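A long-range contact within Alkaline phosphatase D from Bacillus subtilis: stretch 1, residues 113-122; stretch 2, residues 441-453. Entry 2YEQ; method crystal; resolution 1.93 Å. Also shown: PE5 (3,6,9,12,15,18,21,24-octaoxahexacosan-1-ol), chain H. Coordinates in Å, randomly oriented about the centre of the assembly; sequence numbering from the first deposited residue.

Stretch 1 113-122: NVPQMTFAFA
Stretch 2 (441-453) GYVRCTVTPHQWK

Strand 117-122 lies antiparallel to the strand that runs through Tyr-442 to Val-447, the axes approaching to 4.6 Å at 160° between their N-to-C directions, although touching residues are at least 321 positions apart in sequence. Both backbones are extended (phi -163 to -111°, psi 120 to 176° from Met-117 to Phe-121 and from Tyr-442 to Val-447). The register pairs Met-117 with Val-447, Thr-118 with Thr-446, Phe-119 with Cys-445, Ala-120 with Arg-444 and Phe-121 with Val-443; the CA atoms lie farther apart at the hydrogen-bonded pairs (Phe-121 CA to Val-443 CA, 5.5 Å) than at the others (Ala-120 CA to Arg-444 CA, 4.2 Å).

Each hydrogen-bonded pair satisfies two amides and two carbonyls. Met-117 N donates to Val-447 O (3.0 Å) and Val-447 N to Met-117 O (2.8 Å); Phe-119 N donates to Cys-445 O (2.9 Å) and Cys-445 N to Phe-119 O (2.8 Å). Phe-121 N reaches Val-443 O at 2.9 Å, and Val-443 N returns to Phe-121 O at 3.2 Å, the longest but straightest bond (172°). Several of these carbonyls also receive CA-H contacts, such as Ala-120 CA to Val-443 O at 3.1 Å.

The amide of Thr-446 faces the other way, donating to Lys-453 O (2.8 Å), while Lys-453 N donates to Thr-446 O (2.9 Å). Stretch 2 thus folds back on itself through a type I turn from Thr-448 to Gln-451, where Thr-448 N donates to Gln-451 O (2.9 Å) and Gln-451 N to Thr-448 O (3.3 Å).

Met-117, Phe-119, Phe-121, Val-443, Cys-445 and Val-447 share one buried sheet face. Phe-119 (chi1 p, 67°; chi2 85°) lays its ring against Cys-445, whose CB sits over the face 3.8 Å from the centroid; Phe-121 (p, 69°; 91°) covers Val-443 CB (valine chi1 t) likewise, also 3.8 Å from its centroid. Cys-445 (m) brings SG to the Phe-121 edge, 3.8 Å from CE2, and SG accepts a weak hydrogen bond from Trp-452 NE1 (3.4 Å). Trp-452 (t; chi2 -68°) places CZ2 3.5 Å from Phe-119 CZ, the ring planes inclined at 77°.

Thr-118, Ala-120, Arg-444 and Thr-446 occupy the other face. Both threonines adopt m, with Thr-118 OG1 3.9 Å from Thr-446 CG2. Arg-444 (t, t, p; chi4 -157°) has its guanidinium nitrogens hydrogen-bonded outside this contact. The PE5 chain wraps Lys-453 (t, t, p, t): NZ donates to PE5 O1 (2.6 Å) and O5 (3.2 Å), while Gln-451 NE2 donates to PE5 O3 (2.6 Å).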

# COMPACT_ATOMS: atom_id res chain seq x y z
N ASN A 113 16.85 21.31 -5.08
CA ASN A 113 17.63 20.95 -3.92
C ASN A 113 16.81 21.05 -2.63
O ASN A 113 17.01 21.94 -1.80
CB ASN A 113 18.86 21.86 -3.85
CG ASN A 113 19.99 21.27 -3.06
OD1 ASN A 113 20.31 20.09 -3.21
ND2 ASN A 113 20.60 22.07 -2.21
N VAL A 114 15.89 20.11 -2.43
CA VAL A 114 14.99 20.18 -1.29
C VAL A 114 15.64 19.60 -0.05
O VAL A 114 16.27 18.55 -0.11
CB VAL A 114 13.64 19.48 -1.60
CG1 VAL A 114 12.95 20.20 -2.75
CG2 VAL A 114 13.84 18.07 -1.98
N PRO A 115 15.48 20.28 1.09
CA PRO A 115 16.12 19.86 2.34
C PRO A 115 15.43 18.76 3.11
O PRO A 115 16.06 18.11 3.94
CB PRO A 115 16.07 21.14 3.20
CG PRO A 115 14.89 21.86 2.72
CD PRO A 115 14.88 21.62 1.23
N GLN A 116 14.13 18.56 2.89
CA GLN A 116 13.37 17.60 3.70
C GLN A 116 12.09 17.14 2.98
O GLN A 116 11.54 17.85 2.13
CB GLN A 116 13.03 18.21 5.05
CG GLN A 116 12.46 17.24 6.07
CD GLN A 116 12.28 17.87 7.45
OE1 GLN A 116 13.23 18.01 8.20
NE2 GLN A 116 11.05 18.22 7.78
N MET A 117 11.66 15.93 3.32
CA MET A 117 10.42 15.35 2.83
C MET A 117 9.84 14.55 3.97
O MET A 117 10.58 13.85 4.68
CB MET A 117 10.71 14.41 1.65
CG MET A 117 9.49 13.70 1.11
SD MET A 117 9.90 12.53 -0.17
CE MET A 117 8.24 12.23 -0.84
N THR A 118 8.53 14.63 4.16
CA THR A 118 7.86 13.79 5.15
C THR A 118 6.67 13.10 4.47
O THR A 118 5.90 13.74 3.75
CB THR A 118 7.34 14.62 6.36
OG1 THR A 118 8.44 15.37 6.91
CG2 THR A 118 6.77 13.72 7.44
N PHE A 119 6.53 11.80 4.69
CA PHE A 119 5.43 11.04 4.08
C PHE A 119 5.06 9.93 5.03
O PHE A 119 5.77 9.71 6.02
CB PHE A 119 5.79 10.56 2.67
CG PHE A 119 6.88 9.51 2.60
CD1 PHE A 119 6.58 8.18 2.75
CD2 PHE A 119 8.20 9.87 2.34
CE1 PHE A 119 7.58 7.19 2.67
CE2 PHE A 119 9.20 8.89 2.24
CZ PHE A 119 8.87 7.54 2.41
N ALA A 120 3.92 9.30 4.79
CA ALA A 120 3.51 8.15 5.56
C ALA A 120 3.25 7.02 4.55
O ALA A 120 2.98 7.30 3.37
CB ALA A 120 2.22 8.42 6.35
N PHE A 121 3.36 5.79 5.02
CA PHE A 121 2.92 4.64 4.20
C PHE A 121 2.08 3.68 5.00
O PHE A 121 2.26 3.50 6.22
CB PHE A 121 4.07 3.98 3.42
CG PHE A 121 5.07 3.25 4.24
CD1 PHE A 121 4.91 1.91 4.51
CD2 PHE A 121 6.23 3.89 4.67
CE1 PHE A 121 5.86 1.19 5.20
CE2 PHE A 121 7.22 3.18 5.37
CZ PHE A 121 7.02 1.84 5.66
N ALA A 122 1.13 3.08 4.30
CA ALA A 122 0.13 2.25 4.92
C ALA A 122 -0.17 1.03 4.04
O ALA A 122 0.09 1.05 2.84
CB ALA A 122 -1.15 3.08 5.07
N GLY A 441 -1.36 0.47 12.89
CA GLY A 441 -0.97 1.84 12.65
C GLY A 441 -0.39 2.00 11.25
O GLY A 441 -0.87 1.41 10.27
N TYR A 442 0.67 2.78 11.18
CA TYR A 442 1.31 3.15 9.92
C TYR A 442 2.70 3.68 10.23
O TYR A 442 3.09 3.74 11.39
CB TYR A 442 0.49 4.21 9.16
CG TYR A 442 0.28 5.52 9.91
CD1 TYR A 442 1.20 6.57 9.83
CD2 TYR A 442 -0.84 5.70 10.68
CE1 TYR A 442 0.99 7.77 10.52
CE2 TYR A 442 -1.07 6.86 11.37
CZ TYR A 442 -0.15 7.89 11.30
OH TYR A 442 -0.42 9.05 11.99
N VAL A 443 3.46 3.99 9.20
CA VAL A 443 4.85 4.40 9.33
C VAL A 443 5.00 5.78 8.74
O VAL A 443 4.46 6.09 7.68
CB VAL A 443 5.83 3.40 8.65
CG1 VAL A 443 7.26 3.85 8.82
CG2 VAL A 443 5.63 1.99 9.20
N ARG A 444 5.66 6.67 9.49
CA ARG A 444 5.93 8.03 9.02
C ARG A 444 7.42 8.21 8.76
O ARG A 444 8.24 7.97 9.65
CB ARG A 444 5.47 9.04 10.08
CG ARG A 444 5.67 10.49 9.69
CD ARG A 444 5.20 11.44 10.81
NE ARG A 444 6.03 11.30 11.99
CZ ARG A 444 5.68 11.62 13.24
NH1 ARG A 444 4.48 12.12 13.53
NH2 ARG A 444 6.55 11.44 14.22
N CYS A 445 7.78 8.65 7.57
CA CYS A 445 9.18 8.80 7.20
C CYS A 445 9.53 10.29 7.03
O CYS A 445 8.80 11.04 6.40
CB CYS A 445 9.50 8.01 5.94
SG CYS A 445 9.45 6.19 6.25
N THR A 446 10.68 10.68 7.59
CA THR A 446 11.23 12.03 7.41
C THR A 446 12.61 11.92 6.82
O THR A 446 13.48 11.28 7.37
CB THR A 446 11.31 12.78 8.74
OG1 THR A 446 10.02 12.78 9.37
CG2 THR A 446 11.76 14.22 8.52
N VAL A 447 12.78 12.50 5.65
CA VAL A 447 13.96 12.28 4.87
C VAL A 447 14.71 13.57 4.66
O VAL A 447 14.13 14.57 4.24
CB VAL A 447 13.60 11.72 3.48
CG1 VAL A 447 14.88 11.41 2.66
CG2 VAL A 447 12.69 10.47 3.65
N THR A 448 16.02 13.53 4.91
CA THR A 448 16.94 14.61 4.60
C THR A 448 18.08 14.01 3.80
O THR A 448 18.23 12.80 3.78
CB THR A 448 17.47 15.28 5.92
OG1 THR A 448 18.17 14.31 6.70
CG2 THR A 448 16.30 15.81 6.76
N PRO A 449 18.93 14.84 3.19
CA PRO A 449 20.00 14.32 2.33
C PRO A 449 20.92 13.28 2.97
O PRO A 449 21.38 12.38 2.28
CB PRO A 449 20.77 15.57 1.92
CG PRO A 449 19.73 16.63 1.91
CD PRO A 449 18.89 16.31 3.13
N HIS A 450 21.18 13.39 4.28
CA HIS A 450 22.14 12.49 4.92
C HIS A 450 21.52 11.58 5.95
O HIS A 450 22.22 10.80 6.60
CB HIS A 450 23.27 13.32 5.56
CG HIS A 450 23.97 14.19 4.57
ND1 HIS A 450 24.42 13.72 3.35
CD2 HIS A 450 24.24 15.52 4.58
CE1 HIS A 450 24.96 14.72 2.66
NE2 HIS A 450 24.86 15.82 3.39
N GLN A 451 20.21 11.67 6.10
CA GLN A 451 19.53 10.87 7.08
C GLN A 451 18.09 10.49 6.71
O GLN A 451 17.31 11.34 6.26
CB GLN A 451 19.52 11.65 8.36
CG GLN A 451 19.03 10.88 9.50
CD GLN A 451 19.07 11.71 10.77
OE1 GLN A 451 20.14 11.94 11.34
NE2 GLN A 451 17.89 12.18 11.20
N TRP A 452 17.73 9.23 6.98
CA TRP A 452 16.36 8.74 6.81
C TRP A 452 15.86 8.35 8.18
O TRP A 452 16.46 7.50 8.83
CB TRP A 452 16.33 7.52 5.90
CG TRP A 452 14.92 7.07 5.52
CD1 TRP A 452 13.98 6.55 6.33
CD2 TRP A 452 14.35 7.16 4.22
NE1 TRP A 452 12.82 6.30 5.61
CE2 TRP A 452 13.03 6.65 4.31
CE3 TRP A 452 14.80 7.63 3.00
CZ2 TRP A 452 12.18 6.61 3.21
CZ3 TRP A 452 13.94 7.56 1.89
CH2 TRP A 452 12.65 7.06 2.02
N LYS A 453 14.75 8.93 8.60
CA LYS A 453 14.13 8.53 9.84
C LYS A 453 12.75 7.91 9.59
O LYS A 453 11.97 8.46 8.81
CB LYS A 453 13.97 9.73 10.77
CG LYS A 453 13.21 9.40 12.04
CD LYS A 453 13.61 10.31 13.22
CE LYS A 453 13.35 11.73 12.94
NZ LYS A 453 13.45 12.60 14.19
C48 PE5 H . 9.56 13.14 13.78
C50 PE5 H . 10.40 14.41 13.88
O1 PE5 H . 11.66 14.19 13.24
C1 PE5 H . 12.16 15.28 12.47
C2 PE5 H . 13.30 14.84 11.55
O2 PE5 H . 14.57 15.05 12.19
C3 PE5 H . 15.68 14.28 11.71
C4 PE5 H . 16.83 14.43 12.70
O3 PE5 H . 17.07 13.22 13.44
C5 PE5 H . 16.75 13.37 14.82
C6 PE5 H . 16.99 12.13 15.66
O4 PE5 H . 16.15 12.18 16.82
C7 PE5 H . 14.95 11.44 16.67
C8 PE5 H . 13.91 11.75 17.72
O5 PE5 H . 12.60 11.57 17.15
C9 PE5 H . 12.06 10.30 17.51